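Local atomic coordinates of PHO85 cyclin-10 (Saccharomyces cerevisiae, PDB entry 4KRD), a protein that partners the cyclin-dependent kinase PHO85 as its cyclin, forming a holoenzyme that phosphorylates and negatively regulates the glycogen synthase GSY2. Residues T100-A105 and S144-L148; I47-L51 and L128-V133. One frame throughout, in Å; residues are numbered along the deposited sequence.

Contact 1 (T100-A105 and S144-L148); sequences TVYLVA and STKLL
Two helical segments cross at a steep angle: 100-105 belongs to helix 99-113 and 144-148 is the C-terminal part of helix 130-148. Their axes approach to 9.0 Å with 114° between their N-to-C directions, and the closest CA pair is Ala105 and Ser144, 5.4 Å apart. Ser144 is the polar pivot. In the t rotamer its OG donates a hydrogen bond of 2.6 Å to the backbone O of Val101, a carbonyl that also accepts the helical bond from Ala105 N at 3.0 Å. A small residue suits this spot: it lets the backbones come close, and its hydroxyl finds an acceptor inside the buried interface. Leu148, with chi1 m and chi2 t, gives up the most surface. Its CD1 lies 3.5 Å from Thr100 O, 3.7 Å from Val101 CA and 3.7 Å from Val104 CG2, so one methyl fills the hollow between these residues. Val101 (chi1 t) completes the packing: beta-branching parts its methyls, CG1 lying 3.7 Å from Thr145 CG2 and CG2 4.1 Å from Leu148 CD1. PHO85 packs against Thr100, Leu147 and Leu148; Lys146, out of reach of 100-105, forms a salt bridge with Glu173 and a hydrogen bond to the PHO85 backbone. Such a crossing of buried helices, beside a Lys-Glu pair at the kinase interface, is characteristic of the cyclin box fold.

Contact 2 (I47-L51 and L128-V133); sequences IELLL and LQEKEV
Helix 36-54 contributes one face, Ile47, Leu50 and Leu51, to the turn that leads into helix 130-148. The segments run in opposite senses: Leu51 CA lies 5.6 Å from Leu128 CA, and Ile47 CA 7.7 Å from Val133 CA. Leu128 is extended (phi/psi -98/132), and its t,p side chain points at the helix. Its CD2 sits 3.8 Å from Leu50 CB and 4.3 Å from Ile47 CG2, and its CG 3.8 Å from Leu51 CD2. A branched apolar side chain suits this place, where its CD2 methyl reaches Ile47, Leu50 and Leu51; Phe113 of helix 99-113 packs on both Leu128 and Leu50, and Leu128 N bonds Ser54 OG. Gln129, also extended (-109/157), turns its CA-to-CB bond away, and its main-chain C meets Leu51 CD2 at 3.6 Å. This is the cyclin box, a predominantly helical fold, at the point where the chain enters the long helix 130-148 against the flank of helix 36-54. Glu130, in chi1 t and chi2 p, folds its exposed carboxylate over the edge of the contact, OE1 being 3.3 Å from Leu51 CD1; its charged end can remain near solvent. Glu132 instead bonds back within the turn: its OE1 accepts a 3.0 Å hydrogen bond from Gln129 N and another from Tyr71 OH, while Glu132 N bonds Gln129 O at 3.0 Å. At Val133, chi1 t directs CG2 to 3.7 Å from Ile47 CG2 and 4.1 Å from Leu51 CD1, so its beta-branched side chain, pointing at helix 36-54, packs against methyls of both.

How the contacts relate
From the N terminus the chain first lays down 47-51 on helix 36-54, then 100-105 on helix 99-113. It reaches 128-133, where contact 2 closes a loop of 76 intervening residues, and then 144-148, where contact 1 closes one of 38. The segments alternate, so the two loops cross rather than nest. Helix 130-148 serves both, its start in contact 2 and its end in contact 1; the centres lie about 20 Å apart, on opposite sides of the chain's centre. Helices 36-54 and 99-113 also meet each other, Phe43 on Ala105 and Ile47 on Ile109, so three helices are tied together pairwise. PHO85 reaches contact 1 but not contact 2.

Contact 1 (T100-A105 and S144-L148)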
loop_
_atom_site.group_PDB
_atom_site.type_symbol
_atom_site.label_atom_id
_atom_site.label_comp_id
_atom_site.label_asym_id
_atom_site.label_seq_id
_atom_site.Cartn_x
_atom_site.Cartn_y
_atom_site.Cartn_z
ATOM N N THR B 100 8.121 -14.814 -5.361
ATOM C CA THR B 100 7.242 -13.667 -5.575
ATOM C C THR B 100 8.007 -12.406 -5.973
ATOM O O THR B 100 7.503 -11.569 -6.726
ATOM C CB THR B 100 6.448 -13.357 -4.299
ATOM O OG1 THR B 100 5.802 -14.550 -3.850
ATOM C CG2 THR B 100 5.403 -12.284 -4.568
ATOM N N VAL B 101 9.224 -12.268 -5.467
ATOM C CA VAL B 101 10.025 -11.086 -5.752
ATOM C C VAL B 101 10.351 -10.990 -7.246
ATOM O O VAL B 101 10.235 -9.924 -7.857
ATOM C CB VAL B 101 11.295 -11.056 -4.883
ATOM C CG1 VAL B 101 12.261 -9.975 -5.354
ATOM C CG2 VAL B 101 10.901 -10.852 -3.412
ATOM N N TYR B 102 10.717 -12.124 -7.836
ATOM C CA TYR B 102 11.066 -12.172 -9.242
ATOM C C TYR B 102 9.838 -12.142 -10.159
ATOM O O TYR B 102 9.906 -11.603 -11.264
ATOM C CB TYR B 102 11.989 -13.370 -9.512
ATOM C CG TYR B 102 13.231 -13.292 -8.648
ATOM C CD1 TYR B 102 14.160 -12.281 -8.851
ATOM C CD2 TYR B 102 13.454 -14.191 -7.616
ATOM C CE1 TYR B 102 15.278 -12.173 -8.074
ATOM C CE2 TYR B 102 14.593 -14.099 -6.824
ATOM C CZ TYR B 102 15.501 -13.086 -7.069
ATOM O OH TYR B 102 16.643 -12.950 -6.312
ATOM N N LEU B 103 8.714 -12.686 -9.697
ATOM C CA LEU B 103 7.480 -12.608 -10.478
ATOM C C LEU B 103 7.043 -11.151 -10.608
ATOM O O LEU B 103 6.674 -10.696 -11.692
ATOM C CB LEU B 103 6.359 -13.436 -9.847
ATOM C CG LEU B 103 6.655 -14.919 -9.588
ATOM C CD1 LEU B 103 5.518 -15.583 -8.802
ATOM C CD2 LEU B 103 6.927 -15.647 -10.896
ATOM N N VAL B 104 7.099 -10.419 -9.503
ATOM C CA VAL B 104 6.773 -8.994 -9.532
ATOM C C VAL B 104 7.803 -8.223 -10.370
ATOM O O VAL B 104 7.449 -7.322 -11.135
ATOM C CB VAL B 104 6.659 -8.389 -8.104
ATOM C CG1 VAL B 104 6.627 -6.874 -8.175
ATOM C CG2 VAL B 104 5.387 -8.910 -7.373
ATOM N N ALA B 105 9.078 -8.575 -10.221
ATOM C CA ALA B 105 10.128 -7.961 -11.025
ATOM C C ALA B 105 9.849 -8.153 -12.502
ATOM O O ALA B 105 10.046 -7.239 -13.324
ATOM C CB ALA B 105 11.496 -8.549 -10.667
ATOM N N SER B 144 10.671 -4.239 -6.614
ATOM C CA SER B 144 9.836 -5.380 -6.292
ATOM C C SER B 144 9.835 -5.696 -4.794
ATOM O O SER B 144 8.767 -5.887 -4.196
ATOM C CB SER B 144 10.274 -6.619 -7.096
ATOM O OG SER B 144 9.596 -7.763 -6.609
ATOM N N THR B 145 11.020 -5.752 -4.183
ATOM C CA THR B 145 11.100 -6.046 -2.756
ATOM C C THR B 145 10.378 -4.980 -1.920
ATOM O O THR B 145 9.748 -5.303 -0.918
ATOM C CB THR B 145 12.561 -6.194 -2.233
ATOM O OG1 THR B 145 13.255 -4.946 -2.350
ATOM C CG2 THR B 145 13.310 -7.305 -2.982
ATOM N N LYS B 146 10.455 -3.725 -2.351
ATOM C CA LYS B 146 9.829 -2.623 -1.618
ATOM C C LYS B 146 8.300 -2.596 -1.775
ATOM O O LYS B 146 7.591 -2.118 -0.893
ATOM C CB LYS B 146 10.450 -1.285 -2.037
ATOM C CG LYS B 146 11.837 -1.073 -1.469
ATOM C CD LYS B 146 12.375 0.331 -1.674
ATOM C CE LYS B 146 13.708 0.504 -0.940
ATOM N NZ LYS B 146 14.294 1.855 -1.113
ATOM N N LEU B 147 7.805 -3.090 -2.908
ATOM C CA LEU B 147 6.372 -3.297 -3.119
ATOM C C LEU B 147 5.810 -4.462 -2.305
ATOM O O LEU B 147 4.603 -4.532 -2.055
ATOM C CB LEU B 147 6.095 -3.592 -4.584
ATOM C CG LEU B 147 6.206 -2.447 -5.586
ATOM C CD1 LEU B 147 6.135 -3.020 -7.002
ATOM C CD2 LEU B 147 5.103 -1.437 -5.378
ATOM N N LEU B 148 6.680 -5.383 -1.909
ATOM C CA LEU B 148 6.244 -6.677 -1.367
ATOM C C LEU B 148 6.532 -6.908 0.110
ATOM O O LEU B 148 5.704 -7.458 0.836
ATOM C CB LEU B 148 6.922 -7.812 -2.136
ATOM C CG LEU B 148 6.315 -8.211 -3.471
ATOM C CD1 LEU B 148 7.292 -9.117 -4.210
ATOM C CD2 LEU B 148 4.985 -8.906 -3.245
#

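Contact 2 (I47-L51 and L128-V133)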
loop_
_atom_site.group_PDB
_atom_site.type_symbol
_atom_site.label_atom_id
_atom_site.label_comp_id
_atom_site.label_asym_id
_atom_site.label_seq_id
_atom_site.Cartn_x
_atom_site.Cartn_y
_atom_site.Cartn_z
ATOM N N ILE B 47 13.370 -11.017 -20.483
ATOM C CA ILE B 47 14.360 -10.061 -20.962
ATOM C C ILE B 47 14.895 -10.452 -22.350
ATOM O O ILE B 47 14.966 -9.628 -23.260
ATOM C CB ILE B 47 15.529 -9.915 -19.985
ATOM C CG1 ILE B 47 15.045 -9.227 -18.702
ATOM C CG2 ILE B 47 16.633 -9.095 -20.647
ATOM C CD1 ILE B 47 15.932 -9.468 -17.481
ATOM N N GLU B 48 15.254 -11.719 -22.513
ATOM C CA GLU B 48 15.760 -12.171 -23.808
ATOM C C GLU B 48 14.759 -11.953 -24.931
ATOM O O GLU B 48 15.143 -11.542 -26.019
ATOM C CB GLU B 48 16.216 -13.628 -23.739
ATOM C CG GLU B 48 17.466 -13.790 -22.890
ATOM C CD GLU B 48 17.823 -15.240 -22.616
ATOM O OE1 GLU B 48 17.201 -16.142 -23.237
ATOM O OE2 GLU B 48 18.728 -15.470 -21.776
ATOM N N LEU B 49 13.475 -12.202 -24.673
ATOM C CA LEU B 49 12.457 -12.014 -25.713
ATOM C C LEU B 49 12.180 -10.546 -26.019
ATOM O O LEU B 49 11.987 -10.167 -27.174
ATOM C CB LEU B 49 11.174 -12.773 -25.382
ATOM C CG LEU B 49 11.354 -14.290 -25.378
ATOM C CD1 LEU B 49 10.120 -15.000 -24.870
ATOM C CD2 LEU B 49 11.732 -14.792 -26.782
ATOM N N LEU B 50 12.185 -9.702 -24.992
ATOM C CA LEU B 50 12.048 -8.276 -25.231
ATOM C C LEU B 50 13.204 -7.769 -26.097
ATOM O O LEU B 50 13.016 -6.933 -26.979
ATOM C CB LEU B 50 11.986 -7.517 -23.900
ATOM C CG LEU B 50 10.678 -7.785 -23.167
ATOM C CD1 LEU B 50 10.723 -7.207 -21.738
ATOM C CD2 LEU B 50 9.544 -7.188 -23.988
ATOM N N LEU B 51 14.403 -8.252 -25.810
ATOM C CA LEU B 51 15.575 -7.899 -26.606
ATOM C C LEU B 51 15.354 -8.312 -28.063
ATOM O O LEU B 51 15.582 -7.527 -28.975
ATOM C CB LEU B 51 16.827 -8.573 -26.045
ATOM C CG LEU B 51 17.430 -7.942 -24.790
ATOM C CD1 LEU B 51 18.467 -8.860 -24.159
ATOM C CD2 LEU B 51 18.035 -6.579 -25.117
ATOM N N LEU B 128 14.166 -2.184 -25.909
ATOM C CA LEU B 128 15.158 -2.571 -24.908
ATOM C C LEU B 128 16.494 -2.876 -25.596
ATOM O O LEU B 128 16.514 -3.631 -26.561
ATOM C CB LEU B 128 14.692 -3.832 -24.192
ATOM C CG LEU B 128 15.595 -4.409 -23.095
ATOM C CD1 LEU B 128 15.909 -3.375 -22.009
ATOM C CD2 LEU B 128 14.933 -5.645 -22.498
ATOM N N GLN B 129 17.593 -2.318 -25.089
ATOM C CA GLN B 129 18.943 -2.635 -25.580
ATOM C C GLN B 129 19.705 -3.450 -24.545
ATOM O O GLN B 129 19.399 -3.379 -23.347
ATOM C CB GLN B 129 19.755 -1.365 -25.837
ATOM C CG GLN B 129 19.101 -0.316 -26.699
ATOM C CD GLN B 129 19.978 0.925 -26.810
ATOM O OE1 GLN B 129 19.836 1.873 -26.035
ATOM N NE2 GLN B 129 20.911 0.910 -27.761
ATOM N N GLU B 130 20.722 -4.191 -24.996
ATOM C CA GLU B 130 21.499 -5.038 -24.095
ATOM C C GLU B 130 22.236 -4.212 -23.055
ATOM O O GLU B 130 22.433 -4.658 -21.921
ATOM C CB GLU B 130 22.501 -5.918 -24.859
ATOM C CG GLU B 130 23.217 -6.943 -23.965
ATOM C CD GLU B 130 22.285 -8.048 -23.436
ATOM O OE1 GLU B 130 21.770 -8.842 -24.256
ATOM O OE2 GLU B 130 22.071 -8.129 -22.201
ATOM N N LYS B 131 22.645 -3.008 -23.435
ATOM C CA LYS B 131 23.349 -2.140 -22.497
ATOM C C LYS B 131 22.444 -1.589 -21.378
ATOM O O LYS B 131 22.930 -0.945 -20.442
ATOM C CB LYS B 131 24.056 -1.002 -23.229
ATOM C CG LYS B 131 25.168 -1.481 -24.155
ATOM C CD LYS B 131 26.248 -0.427 -24.317
ATOM C CE LYS B 131 27.494 -1.010 -24.971
ATOM N NZ LYS B 131 28.647 -0.077 -24.846
ATOM N N GLU B 132 21.145 -1.849 -21.478
ATOM C CA GLU B 132 20.182 -1.377 -20.463
ATOM C C GLU B 132 19.793 -2.480 -19.493
ATOM O O GLU B 132 19.199 -2.209 -18.436
ATOM C CB GLU B 132 18.945 -0.786 -21.147
ATOM C CG GLU B 132 19.258 0.531 -21.876
ATOM C CD GLU B 132 18.294 0.872 -23.009
ATOM O OE1 GLU B 132 17.377 0.075 -23.300
ATOM O OE2 GLU B 132 18.467 1.952 -23.619
ATOM N N VAL B 133 20.154 -3.720 -19.824
ATOM C CA VAL B 133 19.671 -4.879 -19.070
ATOM C C VAL B 133 20.175 -4.983 -17.624
ATOM O O VAL B 133 19.395 -5.257 -16.703
ATOM C CB VAL B 133 19.950 -6.203 -19.802
ATOM C CG1 VAL B 133 19.706 -7.384 -18.866
ATOM C CG2 VAL B 133 19.089 -6.298 -21.067
#